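Local structure of ferredoxin (Nitrosospira multiformis, 3LMF) at residues Gln57-Phe62 against Pro71-Val76; Leu11-Asp16 against Ala105-Lys110. The protein is of unknown function but, as a cysteine-rich four-helix bundle of the Csp (copper storage protein) family, probably binds copper(I) ions in its core. All blocks are in the same frame, centred on the assembly; numbering follows the deposited sequence.

Contact 1: Gln57-Phe62 against Pro71-Val76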
loop_
_atom_site.group_PDB
_atom_site.type_symbol
_atom_site.label_atom_id
_atom_site.label_comp_id
_atom_site.label_asym_id
_atom_site.label_seq_id
_atom_site.Cartn_x
_atom_site.Cartn_y
_atom_site.Cartn_z
ATOM N N GLN A 57 -7.427 3.950 -1.770
ATOM C CA GLN A 57 -6.815 2.655 -2.055
ATOM C C GLN A 57 -7.118 1.670 -0.930
ATOM O O GLN A 57 -7.294 0.477 -1.167
ATOM C CB GLN A 57 -5.302 2.825 -2.221
ATOM C CG GLN A 57 -4.593 1.634 -2.827
ATOM C CD GLN A 57 -3.177 1.974 -3.276
ATOM O OE1 GLN A 57 -2.444 1.110 -3.747
ATOM N NE2 GLN A 57 -2.793 3.241 -3.136
ATOM N N THR A 58 -7.181 2.179 0.294
ATOM C CA THR A 58 -7.476 1.342 1.451
ATOM C C THR A 58 -8.937 0.883 1.389
ATOM O O THR A 58 -9.240 -0.296 1.575
ATOM C CB THR A 58 -7.196 2.118 2.764
ATOM O OG1 THR A 58 -5.802 2.448 2.822
ATOM C CG2 THR A 58 -7.565 1.289 3.988
ATOM N N SER A 59 -9.834 1.817 1.106
ATOM C CA SER A 59 -11.258 1.497 0.992
ATOM C C SER A 59 -11.450 0.454 -0.105
ATOM O O SER A 59 -12.169 -0.526 0.072
ATOM C CB SER A 59 -12.048 2.759 0.653
ATOM O OG SER A 59 -11.966 3.690 1.730
ATOM N N LEU A 60 -10.794 0.675 -1.239
ATOM C CA LEU A 60 -10.866 -0.254 -2.354
ATOM C C LEU A 60 -10.433 -1.642 -1.899
ATOM O O LEU A 60 -11.104 -2.627 -2.168
ATOM C CB LEU A 60 -9.957 0.220 -3.497
ATOM C CG LEU A 60 -9.792 -0.738 -4.683
ATOM C CD1 LEU A 60 -11.148 -1.017 -5.316
ATOM C CD2 LEU A 60 -8.841 -0.127 -5.704
ATOM N N ASN A 61 -9.307 -1.717 -1.200
ATOM C CA ASN A 61 -8.816 -3.004 -0.736
ATOM C C ASN A 61 -9.754 -3.665 0.270
ATOM O O ASN A 61 -9.959 -4.876 0.215
ATOM C CB ASN A 61 -7.411 -2.861 -0.142
ATOM C CG ASN A 61 -6.353 -2.592 -1.214
ATOM O OD1 ASN A 61 -6.645 -2.636 -2.414
ATOM N ND2 ASN A 61 -5.122 -2.327 -0.788
ATOM N N PHE A 62 -10.326 -2.886 1.182
ATOM C CA PHE A 62 -11.242 -3.459 2.156
ATOM C C PHE A 62 -12.467 -4.077 1.492
ATOM O O PHE A 62 -12.892 -5.167 1.857
ATOM C CB PHE A 62 -11.671 -2.400 3.184
ATOM C CG PHE A 62 -10.835 -2.400 4.426
ATOM C CD1 PHE A 62 -9.459 -2.192 4.354
ATOM C CD2 PHE A 62 -11.413 -2.640 5.668
ATOM C CE1 PHE A 62 -8.666 -2.222 5.505
ATOM C CE2 PHE A 62 -10.628 -2.672 6.823
ATOM C CZ PHE A 62 -9.255 -2.464 6.742
ATOM N N PRO A 71 -17.699 -0.280 5.634
ATOM C CA PRO A 71 -18.515 0.903 5.930
ATOM C C PRO A 71 -17.761 1.962 6.730
ATOM O O PRO A 71 -17.769 3.137 6.377
ATOM C CB PRO A 71 -19.694 0.320 6.710
ATOM C CG PRO A 71 -19.874 -1.023 6.051
ATOM C CD PRO A 71 -18.432 -1.513 5.976
ATOM N N LYS A 72 -17.107 1.527 7.802
ATOM C CA LYS A 72 -16.347 2.422 8.666
ATOM C C LYS A 72 -15.224 3.119 7.876
ATOM O O LYS A 72 -15.083 4.345 7.920
ATOM C CB LYS A 72 -15.755 1.621 9.832
ATOM C CG LYS A 72 -15.263 2.462 11.009
ATOM C CD LYS A 72 -16.424 3.035 11.823
ATOM C CE LYS A 72 -15.940 4.073 12.836
ATOM N NZ LYS A 72 -14.924 3.543 13.814
ATOM N N VAL A 73 -14.432 2.333 7.156
ATOM C CA VAL A 73 -13.341 2.873 6.358
ATOM C C VAL A 73 -13.854 3.849 5.310
ATOM O O VAL A 73 -13.257 4.904 5.082
ATOM C CB VAL A 73 -12.569 1.746 5.650
ATOM C CG1 VAL A 73 -11.598 2.330 4.636
ATOM C CG2 VAL A 73 -11.825 0.915 6.685
ATOM N N CYS A 74 -14.960 3.493 4.672
ATOM C CA CYS A 74 -15.542 4.349 3.646
ATOM C C CYS A 74 -16.006 5.688 4.214
ATOM O O CYS A 74 -15.881 6.716 3.553
ATOM C CB CYS A 74 -16.714 3.641 2.961
ATOM S SG CYS A 74 -16.227 2.374 1.780
ATOM N N GLY A 75 -16.532 5.672 5.437
ATOM C CA GLY A 75 -16.987 6.903 6.060
ATOM C C GLY A 75 -15.844 7.898 6.198
ATOM O O GLY A 75 -16.012 9.102 5.991
ATOM N N VAL A 76 -14.670 7.388 6.550
ATOM C CA VAL A 76 -13.498 8.228 6.705
ATOM C C VAL A 76 -13.024 8.668 5.327
ATOM O O VAL A 76 -12.614 9.818 5.136
ATOM C CB VAL A 76 -12.375 7.469 7.422
ATOM C CG1 VAL A 76 -11.092 8.277 7.405
ATOM C CG2 VAL A 76 -12.801 7.179 8.855
#
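T58 OG1 is gripped twice, by the carbonyl oxygen of E54 one turn back and by T58 OG1 of the second subunit, while its methyl CG2 rests 4.2 Å from V73 CG1. T58 thus sits where two neighbouring antiparallel helices of a four-helix bundle meet the subunit interface. The short helix axes come within 9.2 Å at 161°, and no hydrogen bond passes between them, so the two segments meet through van der Waals and CH-pi contact. V73 is the central side chain of the contact, and its fork serves two neighbours at once. With CG1 anti to its backbone N (chi1 170°), V73 CG1 presses on S59 OG at 3.2 Å, a tight fit. Serine suits this place because its small hydroxyl bonds back to I55 O and so buries little unmet polarity. The other methyl, V73 CG2, lies over one face of the F62 ring, 4.0 Å from its centroid and 21° off the normal, a CH-pi contact displaced toward the rim. The two side chains cross at about a right angle. Nearer the bundle interior, C74 also packs on C108 and M111, and its compact side chain brings C74 SG to 4.3 Å from S59 CB.

Contact 2: Leu11-Asp16 against Ala105-Lys110; sequences LQACID and AEHCRK
C14 SG packs against H107 and C108 in the tight half of this contact, where the first and last helices of the four-helix bundle run roughly antiparallel, their short axes 8.9 Å apart at 141°. With SG anti to its backbone N (chi1 -175°), C14 reaches across to 3.8 Å from H107 CB and 3.9 Å from C108 SG. That sulfur pair is too far apart for a disulfide. Small, polarisable thiols suit the close approach of two backbones, and such core cysteines are consistent with copper(I) binding as in other Csp proteins. M63 also touches C14, while C77 and A78 meet C108. Toward solvent the contact is less enclosed, though the atoms still touch. H107, only partly buried, lays its imidazole beside A13, whose CB is 3.8 Å from H107 CD2; alanine is short enough to let the ring lie close to its backbone. The ring's ND1 is bonded to Q103 O on its own helix, which helps fix its rotation. K110 starts toward the other helix, but its end leads away. Over one face of the H107 imidazole, centred, stands A13 O, 4.0 Å above the plane.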
loop_
_atom_site.group_PDB
_atom_site.type_symbol
_atom_site.label_atom_id
_atom_site.label_comp_id
_atom_site.label_asym_id
_atom_site.label_seq_id
_atom_site.Cartn_x
_atom_site.Cartn_y
_atom_site.Cartn_z
ATOM N N LEU A 11 -22.029 -1.924 -4.156
ATOM C CA LEU A 11 -20.679 -2.320 -3.775
ATOM C C LEU A 11 -19.717 -2.114 -4.940
ATOM O O LEU A 11 -18.658 -1.513 -4.784
ATOM C CB LEU A 11 -20.677 -3.791 -3.347
ATOM C CG LEU A 11 -19.660 -4.240 -2.292
ATOM C CD1 LEU A 11 -19.970 -5.670 -1.868
ATOM C CD2 LEU A 11 -18.257 -4.134 -2.836
ATOM N N GLN A 12 -20.104 -2.605 -6.112
ATOM C CA GLN A 12 -19.276 -2.489 -7.300
ATOM C C GLN A 12 -19.149 -1.036 -7.741
ATOM O O GLN A 12 -18.121 -0.628 -8.281
ATOM C CB GLN A 12 -19.867 -3.329 -8.432
ATOM C CG GLN A 12 -18.839 -3.815 -9.432
ATOM C CD GLN A 12 -17.726 -4.604 -8.766
ATOM O OE1 GLN A 12 -17.982 -5.545 -8.011
ATOM N NE2 GLN A 12 -16.483 -4.225 -9.043
ATOM N N ALA A 13 -20.196 -0.254 -7.508
ATOM C CA ALA A 13 -20.177 1.151 -7.884
ATOM C C ALA A 13 -19.200 1.923 -7.003
ATOM O O ALA A 13 -18.502 2.811 -7.478
ATOM C CB ALA A 13 -21.580 1.752 -7.763
ATOM N N CYS A 14 -19.151 1.590 -5.718
ATOM C CA CYS A 14 -18.242 2.296 -4.827
ATOM C C CYS A 14 -16.808 1.833 -5.045
ATOM O O CYS A 14 -15.863 2.599 -4.842
ATOM C CB CYS A 14 -18.631 2.090 -3.364
ATOM S SG CYS A 14 -17.636 3.064 -2.209
ATOM N N ILE A 15 -16.646 0.579 -5.448
ATOM C CA ILE A 15 -15.320 0.039 -5.713
ATOM C C ILE A 15 -14.694 0.766 -6.898
ATOM O O ILE A 15 -13.551 1.225 -6.822
ATOM C CB ILE A 15 -15.381 -1.479 -5.994
ATOM C CG1 ILE A 15 -15.430 -2.235 -4.665
ATOM C CG2 ILE A 15 -14.188 -1.924 -6.834
ATOM C CD1 ILE A 15 -15.585 -3.731 -4.816
ATOM N N ASP A 16 -15.448 0.891 -7.984
ATOM C CA ASP A 16 -14.942 1.575 -9.168
ATOM C C ASP A 16 -14.689 3.055 -8.907
ATOM O O ASP A 16 -13.754 3.636 -9.460
ATOM C CB ASP A 16 -15.914 1.410 -10.341
ATOM C CG ASP A 16 -16.031 -0.034 -10.799
ATOM O OD1 ASP A 16 -15.042 -0.788 -10.640
ATOM O OD2 ASP A 16 -17.099 -0.412 -11.327
ATOM N N ALA A 105 -16.791 10.351 -2.765
ATOM C CA ALA A 105 -17.300 10.726 -1.441
ATOM C C ALA A 105 -18.773 10.336 -1.271
ATOM O O ALA A 105 -19.195 9.910 -0.195
ATOM C CB ALA A 105 -17.135 12.226 -1.215
ATOM N N GLU A 106 -19.542 10.490 -2.341
ATOM C CA GLU A 106 -20.958 10.148 -2.334
ATOM C C GLU A 106 -21.149 8.638 -2.198
ATOM O O GLU A 106 -21.957 8.181 -1.385
ATOM C CB GLU A 106 -21.634 10.658 -3.616
ATOM C CG GLU A 106 -23.069 10.178 -3.792
ATOM C CD GLU A 106 -23.737 10.711 -5.054
ATOM O OE1 GLU A 106 -24.834 10.207 -5.387
ATOM O OE2 GLU A 106 -23.187 11.632 -5.706
ATOM N N HIS A 107 -20.420 7.857 -2.991
ATOM C CA HIS A 107 -20.547 6.403 -2.891
ATOM C C HIS A 107 -20.062 5.908 -1.539
ATOM O O HIS A 107 -20.658 5.010 -0.956
ATOM C CB HIS A 107 -19.755 5.688 -3.991
ATOM C CG HIS A 107 -20.369 5.808 -5.345
ATOM N ND1 HIS A 107 -19.968 6.756 -6.260
ATOM C CD2 HIS A 107 -21.381 5.124 -5.927
ATOM C CE1 HIS A 107 -20.707 6.651 -7.350
ATOM N NE2 HIS A 107 -21.572 5.669 -7.173
ATOM N N CYS A 108 -18.979 6.493 -1.042
ATOM C CA CYS A 108 -18.451 6.081 0.240
ATOM C C CYS A 108 -19.453 6.382 1.348
ATOM O O CYS A 108 -19.595 5.591 2.281
ATOM C CB CYS A 108 -17.105 6.757 0.505
ATOM S SG CYS A 108 -15.734 5.988 -0.430
ATOM N N ARG A 109 -20.149 7.514 1.250
ATOM C CA ARG A 109 -21.147 7.853 2.256
ATOM C C ARG A 109 -22.257 6.806 2.238
ATOM O O ARG A 109 -22.780 6.427 3.284
ATOM C CB ARG A 109 -21.726 9.258 2.018
ATOM C CG ARG A 109 -21.033 10.342 2.839
ATOM C CD ARG A 109 -21.763 11.675 2.774
ATOM N NE ARG A 109 -21.776 12.229 1.417
ATOM C CZ ARG A 109 -20.747 12.850 0.850
ATOM N NH1 ARG A 109 -20.856 13.309 -0.387
ATOM N NH2 ARG A 109 -19.619 13.029 1.527
ATOM N N LYS A 110 -22.604 6.324 1.049
ATOM C CA LYS A 110 -23.638 5.299 0.930
ATOM C C LYS A 110 -23.167 4.007 1.598
ATOM O O LYS A 110 -23.951 3.328 2.253
ATOM C CB LYS A 110 -23.968 5.023 -0.536
ATOM C CG LYS A 110 -24.486 6.235 -1.279
ATOM C CD LYS A 110 -24.825 5.903 -2.722
ATOM C CE LYS A 110 -25.178 7.168 -3.488
ATOM N NZ LYS A 110 -26.267 7.918 -2.803
#

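From the N terminus, helix 8-36 supplies the first half of contact 2, whose partner waits until helix 95-112, so 11-16 against 105-110 closes a long loop over most of the chain. Contact 1 lies wholly inside that loop, between the successive helices 43-64 and 70-90, with just eight residues separating its segments. The two are therefore nested and do not cross. Between them they use all four helices, near the same end of the bundle, with centres about 10 Å apart. They also meet directly: L60 CD1 packs 3.5 Å from I15 CG2, and C74 SG lies 4.3 Å from C14 SG. Both contacts touch the third subunit.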